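Local coordinates for metallophosphoesterase (Sphaerobacter thermophilus, PDB 3RQZ), which binds two zinc ions and, as a member of the YfcE family of metallophosphoesterases, probably hydrolyses phosphate esters, at residues I59-I70 with L98-M108. Residues are numbered along the deposited sequence; the frame is centred on the assembly and turned at random.
Sequences ISVIGNHDWACI and LQYLESLPNRM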
loop_
_atom_site.group_PDB
_atom_site.type_symbol
_atom_site.label_atom_id
_atom_site.label_comp_id
_atom_site.label_asym_id
_atom_site.label_seq_id
_atom_site.Cartn_x
_atom_site.Cartn_y
_atom_site.Cartn_z
ATOM N N ILE A 59 -8.144 9.317 -4.488
ATOM C CA ILE A 59 -7.277 8.268 -5.023
ATOM C C ILE A 59 -7.347 7.067 -4.083
ATOM O O ILE A 59 -6.894 7.136 -2.947
ATOM C CB ILE A 59 -5.791 8.735 -5.205
ATOM C CG1 ILE A 59 -5.673 9.928 -6.166
ATOM C CG2 ILE A 59 -4.885 7.560 -5.722
ATOM C CD1 ILE A 59 -5.748 9.536 -7.602
ATOM N N SER A 60 -7.958 5.987 -4.548
ATOM C CA SER A 60 -8.057 4.750 -3.776
ATOM C C SER A 60 -8.193 3.637 -4.810
ATOM O O SER A 60 -9.245 3.491 -5.443
ATOM C CB SER A 60 -9.303 4.772 -2.867
ATOM O OG SER A 60 -9.399 3.582 -2.070
ATOM N N VAL A 61 -7.116 2.882 -5.032
ATOM C CA VAL A 61 -7.133 1.893 -6.075
ATOM C C VAL A 61 -7.154 0.487 -5.426
ATOM O O VAL A 61 -6.789 0.331 -4.268
ATOM C CB VAL A 61 -5.940 2.099 -7.111
ATOM C CG1 VAL A 61 -6.060 3.484 -7.834
ATOM C CG2 VAL A 61 -4.578 1.971 -6.444
ATOM N N ILE A 62 -7.644 -0.508 -6.159
ATOM C CA ILE A 62 -7.860 -1.833 -5.613
ATOM C C ILE A 62 -6.513 -2.557 -5.629
ATOM O O ILE A 62 -5.691 -2.328 -6.541
ATOM C CB ILE A 62 -8.934 -2.597 -6.446
ATOM C CG1 ILE A 62 -9.284 -3.920 -5.804
ATOM C CG2 ILE A 62 -8.486 -2.874 -7.908
ATOM C CD1 ILE A 62 -10.716 -4.032 -5.458
ATOM N N GLY A 63 -6.265 -3.378 -4.602
ATOM C CA GLY A 63 -5.104 -4.292 -4.583
ATOM C C GLY A 63 -5.519 -5.727 -4.891
ATOM O O GLY A 63 -6.727 -6.027 -4.983
ATOM N N ASN A 64 -4.541 -6.625 -5.060
ATOM C CA ASN A 64 -4.875 -8.026 -5.378
ATOM C C ASN A 64 -5.626 -8.723 -4.231
ATOM O O ASN A 64 -6.534 -9.557 -4.461
ATOM C CB ASN A 64 -3.608 -8.817 -5.791
ATOM C CG ASN A 64 -2.476 -8.703 -4.760
ATOM O OD1 ASN A 64 -2.043 -7.604 -4.420
ATOM N ND2 ASN A 64 -1.971 -9.847 -4.300
ATOM N N HIS A 65 -5.262 -8.409 -2.994
ATOM C CA HIS A 65 -6.014 -9.004 -1.845
ATOM C C HIS A 65 -7.460 -8.515 -1.732
ATOM O O HIS A 65 -8.359 -9.317 -1.440
ATOM C CB HIS A 65 -5.250 -8.832 -0.522
ATOM C CG HIS A 65 -4.055 -9.710 -0.447
ATOM N ND1 HIS A 65 -4.058 -10.908 0.237
ATOM C CD2 HIS A 65 -2.835 -9.604 -1.035
ATOM C CE1 HIS A 65 -2.882 -11.493 0.093
ATOM N NE2 HIS A 65 -2.119 -10.723 -0.670
ATOM N N ASP A 66 -7.685 -7.213 -1.951
ATOM C CA ASP A 66 -9.053 -6.674 -2.017
ATOM C C ASP A 66 -9.850 -7.399 -3.105
ATOM O O ASP A 66 -10.993 -7.800 -2.873
ATOM C CB ASP A 66 -9.081 -5.140 -2.296
ATOM C CG ASP A 66 -8.051 -4.360 -1.495
ATOM O OD1 ASP A 66 -7.944 -4.618 -0.257
ATOM O OD2 ASP A 66 -7.344 -3.489 -2.096
ATOM N N TRP A 67 -9.255 -7.548 -4.297
ATOM C CA TRP A 67 -9.926 -8.165 -5.451
ATOM C C TRP A 67 -10.259 -9.645 -5.184
ATOM O O TRP A 67 -11.326 -10.137 -5.549
ATOM C CB TRP A 67 -9.014 -8.002 -6.695
ATOM C CG TRP A 67 -9.545 -8.548 -8.011
ATOM C CD1 TRP A 67 -8.963 -9.542 -8.785
ATOM C CD2 TRP A 67 -10.722 -8.122 -8.730
ATOM N NE1 TRP A 67 -9.728 -9.772 -9.909
ATOM C CE2 TRP A 67 -10.796 -8.905 -9.915
ATOM C CE3 TRP A 67 -11.715 -7.161 -8.490
ATOM C CZ2 TRP A 67 -11.840 -8.768 -10.848
ATOM C CZ3 TRP A 67 -12.777 -7.034 -9.428
ATOM C CH2 TRP A 67 -12.812 -7.825 -10.592
ATOM N N ALA A 68 -9.332 -10.344 -4.542
ATOM C CA ALA A 68 -9.559 -11.747 -4.124
ATOM C C ALA A 68 -10.733 -11.877 -3.154
ATOM O O ALA A 68 -11.550 -12.805 -3.267
ATOM C CB ALA A 68 -8.308 -12.303 -3.461
ATOM N N CYS A 69 -10.818 -10.950 -2.207
ATOM C CA CYS A 69 -11.741 -11.085 -1.083
ATOM C C CYS A 69 -13.148 -10.637 -1.414
ATOM O O CYS A 69 -14.063 -10.791 -0.622
ATOM C CB CYS A 69 -11.183 -10.401 0.162
ATOM S SG CYS A 69 -9.702 -11.275 0.759
ATOM N N ILE A 70 -13.316 -10.092 -2.605
ATOM C CA ILE A 70 -14.621 -9.716 -3.074
ATOM C C ILE A 70 -15.329 -10.975 -3.492
ATOM O O ILE A 70 -16.542 -10.981 -3.631
ATOM C CB ILE A 70 -14.509 -8.768 -4.272
ATOM C CG1 ILE A 70 -14.372 -7.347 -3.800
ATOM C CG2 ILE A 70 -15.717 -8.932 -5.234
ATOM C CD1 ILE A 70 -13.901 -6.414 -4.946
ATOM N N LEU A 98 -17.874 -4.731 0.869
ATOM C CA LEU A 98 -17.866 -5.360 -0.454
ATOM C C LEU A 98 -18.208 -4.360 -1.567
ATOM O O LEU A 98 -17.532 -4.320 -2.589
ATOM C CB LEU A 98 -18.813 -6.576 -0.490
ATOM C CG LEU A 98 -18.352 -7.651 0.526
ATOM C CD1 LEU A 98 -19.484 -8.659 0.852
ATOM C CD2 LEU A 98 -17.075 -8.346 0.007
ATOM N N GLN A 99 -19.253 -3.559 -1.371
ATOM C CA GLN A 99 -19.639 -2.552 -2.383
ATOM C C GLN A 99 -18.535 -1.534 -2.606
ATOM O O GLN A 99 -18.268 -1.118 -3.735
ATOM C CB GLN A 99 -20.924 -1.826 -1.977
ATOM C CG GLN A 99 -22.184 -2.683 -2.055
ATOM C CD GLN A 99 -23.365 -1.986 -1.398
ATOM O OE1 GLN A 99 -23.354 -0.777 -1.241
ATOM N NE2 GLN A 99 -24.375 -2.750 -0.997
ATOM N N TYR A 100 -17.883 -1.116 -1.530
ATOM C CA TYR A 100 -16.831 -0.142 -1.693
ATOM C C TYR A 100 -15.644 -0.712 -2.496
ATOM O O TYR A 100 -15.130 -0.069 -3.409
ATOM C CB TYR A 100 -16.339 0.388 -0.327
ATOM C CG TYR A 100 -15.152 1.307 -0.464
ATOM C CD1 TYR A 100 -15.313 2.614 -0.933
ATOM C CD2 TYR A 100 -13.867 0.876 -0.103
ATOM C CE1 TYR A 100 -14.216 3.478 -1.080
ATOM C CE2 TYR A 100 -12.763 1.714 -0.236
ATOM C CZ TYR A 100 -12.951 3.038 -0.728
ATOM O OH TYR A 100 -11.869 3.888 -0.848
ATOM N N LEU A 101 -15.177 -1.884 -2.092
ATOM C CA LEU A 101 -14.058 -2.542 -2.781
ATOM C C LEU A 101 -14.390 -2.801 -4.240
ATOM O O LEU A 101 -13.545 -2.556 -5.092
ATOM C CB LEU A 101 -13.613 -3.806 -2.067
ATOM C CG LEU A 101 -13.014 -3.582 -0.668
ATOM C CD1 LEU A 101 -12.766 -4.931 -0.052
ATOM C CD2 LEU A 101 -11.733 -2.702 -0.663
ATOM N N GLU A 102 -15.617 -3.270 -4.511
ATOM C CA GLU A 102 -16.081 -3.496 -5.872
ATOM C C GLU A 102 -16.078 -2.224 -6.706
ATOM O O GLU A 102 -15.973 -2.278 -7.939
ATOM C CB GLU A 102 -17.486 -4.126 -5.880
ATOM C CG GLU A 102 -17.476 -5.584 -5.422
ATOM C CD GLU A 102 -18.860 -6.148 -5.022
ATOM O OE1 GLU A 102 -19.892 -5.476 -5.255
ATOM O OE2 GLU A 102 -18.911 -7.277 -4.472
ATOM N N SER A 103 -16.170 -1.067 -6.048
ATOM C CA SER A 103 -16.279 0.165 -6.819
ATOM C C SER A 103 -14.931 0.664 -7.308
ATOM O O SER A 103 -14.884 1.509 -8.219
ATOM C CB SER A 103 -16.994 1.247 -5.994
ATOM O OG SER A 103 -16.138 1.807 -4.995
ATOM N N LEU A 104 -13.835 0.150 -6.721
ATOM C CA LEU A 104 -12.528 0.778 -6.889
ATOM C C LEU A 104 -11.943 0.516 -8.284
ATOM O O LEU A 104 -12.052 -0.592 -8.805
ATOM C CB LEU A 104 -11.527 0.383 -5.786
ATOM C CG LEU A 104 -11.899 0.706 -4.330
ATOM C CD1 LEU A 104 -10.726 0.364 -3.395
ATOM C CD2 LEU A 104 -12.256 2.193 -4.134
ATOM N N PRO A 105 -11.337 1.547 -8.885
ATOM C CA PRO A 105 -10.630 1.410 -10.140
ATOM C C PRO A 105 -9.290 0.698 -9.900
ATOM O O PRO A 105 -8.770 0.675 -8.762
ATOM C CB PRO A 105 -10.413 2.871 -10.534
ATOM C CG PRO A 105 -10.118 3.542 -9.193
ATOM C CD PRO A 105 -11.136 2.884 -8.286
ATOM N N ASN A 106 -8.743 0.062 -10.925
ATOM C CA ASN A 106 -7.378 -0.464 -10.751
ATOM C C ASN A 106 -6.297 0.567 -11.087
ATOM O O ASN A 106 -5.122 0.334 -10.878
ATOM C CB ASN A 106 -7.206 -1.822 -11.472
ATOM C CG ASN A 106 -7.227 -1.721 -12.973
ATOM O OD1 ASN A 106 -6.931 -0.693 -13.535
ATOM N ND2 ASN A 106 -7.565 -2.829 -13.633
ATOM N N ARG A 107 -6.709 1.727 -11.606
ATOM C CA ARG A 107 -5.747 2.724 -12.039
ATOM C C ARG A 107 -6.363 4.094 -11.914
ATOM O O ARG A 107 -7.468 4.325 -12.399
ATOM C CB ARG A 107 -5.319 2.488 -13.495
ATOM C CG ARG A 107 -4.095 3.364 -13.988
ATOM C CD ARG A 107 -3.987 3.453 -15.519
ATOM N NE ARG A 107 -4.245 2.189 -16.187
ATOM C CZ ARG A 107 -3.301 1.320 -16.552
ATOM N NH1 ARG A 107 -3.649 0.179 -17.124
ATOM N NH2 ARG A 107 -2.018 1.591 -16.359
HETATM N N MSE A 108 -5.625 5.030 -11.345
HETATM C CA MSE A 108 -6.031 6.433 -11.421
HETATM C C MSE A 108 -4.955 7.269 -12.125
HETATM O O MSE A 108 -3.767 7.158 -11.815
HETATM C CB MSE A 108 -6.333 6.974 -10.018
HETATM C CG MSE A 108 -7.698 6.407 -9.436
HETATM SE SE MSE A 108 -9.237 7.142 -10.431
HETATM C CE MSE A 108 -8.763 8.976 -10.191
HETATM O O HOH W 1 -4.336 -1.194 -8.726
#
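Val61 and Asn106, their CA atoms 5.2 Å apart, mark the closest approach of two chains that run in opposite directions, from Ile59 beside Met108 to Ile70 beside Leu98, joined by a hydrogen bond from Ile62 N to Pro105 O (3.1 Å, N-H...O 156°). The same carbonyl receives a CA-H...O contact from Val61. A water 2.8 Å from both Ile62 O and Asn106 O lies between these carbonyls and bridges the loops. Ser60 OG and Tyr100 OH, both buried, form a hydrogen bond of 2.8 Å, the small serine leaving room for the phenol; Leu104 CD2 rests over one face of the tyrosine ring towards its rim. Ile59 and Val61, branched residues suited to an extended chain, meet the bent selenomethionine Met108, Val61 CG1 touching Met108 CG at 3.7 Å. With CG1 anti to the backbone N (chi1 -174°) and chi2 at 121°, Ile62 lays CD1 against Leu101 O at 3.2 Å, a close van der Waals contact. In the calcineurin-like fold, loop 61-63 leads from edge strand 59-60 to helix 64-69 beside the two-zinc site; here Gly63, the N-cap residue, donates its N-H to Asp66 OD2, while Asp66 OD1 accepts from Val39 N and His65 N bonds to the zinc ligand Asp37. Leu101 CD2 packs against Asp66 CB, their side chains crossing at about a right angle, an apolar cover for the aliphatic part of an acid. Ile70 spreads over Leu101 CB and the aliphatic stem of Glu102, CD1 reaching Glu102 CG at 3.7 Å; an alanine here, lacking CG1, CG2 and CD1, would probably open a gap against both.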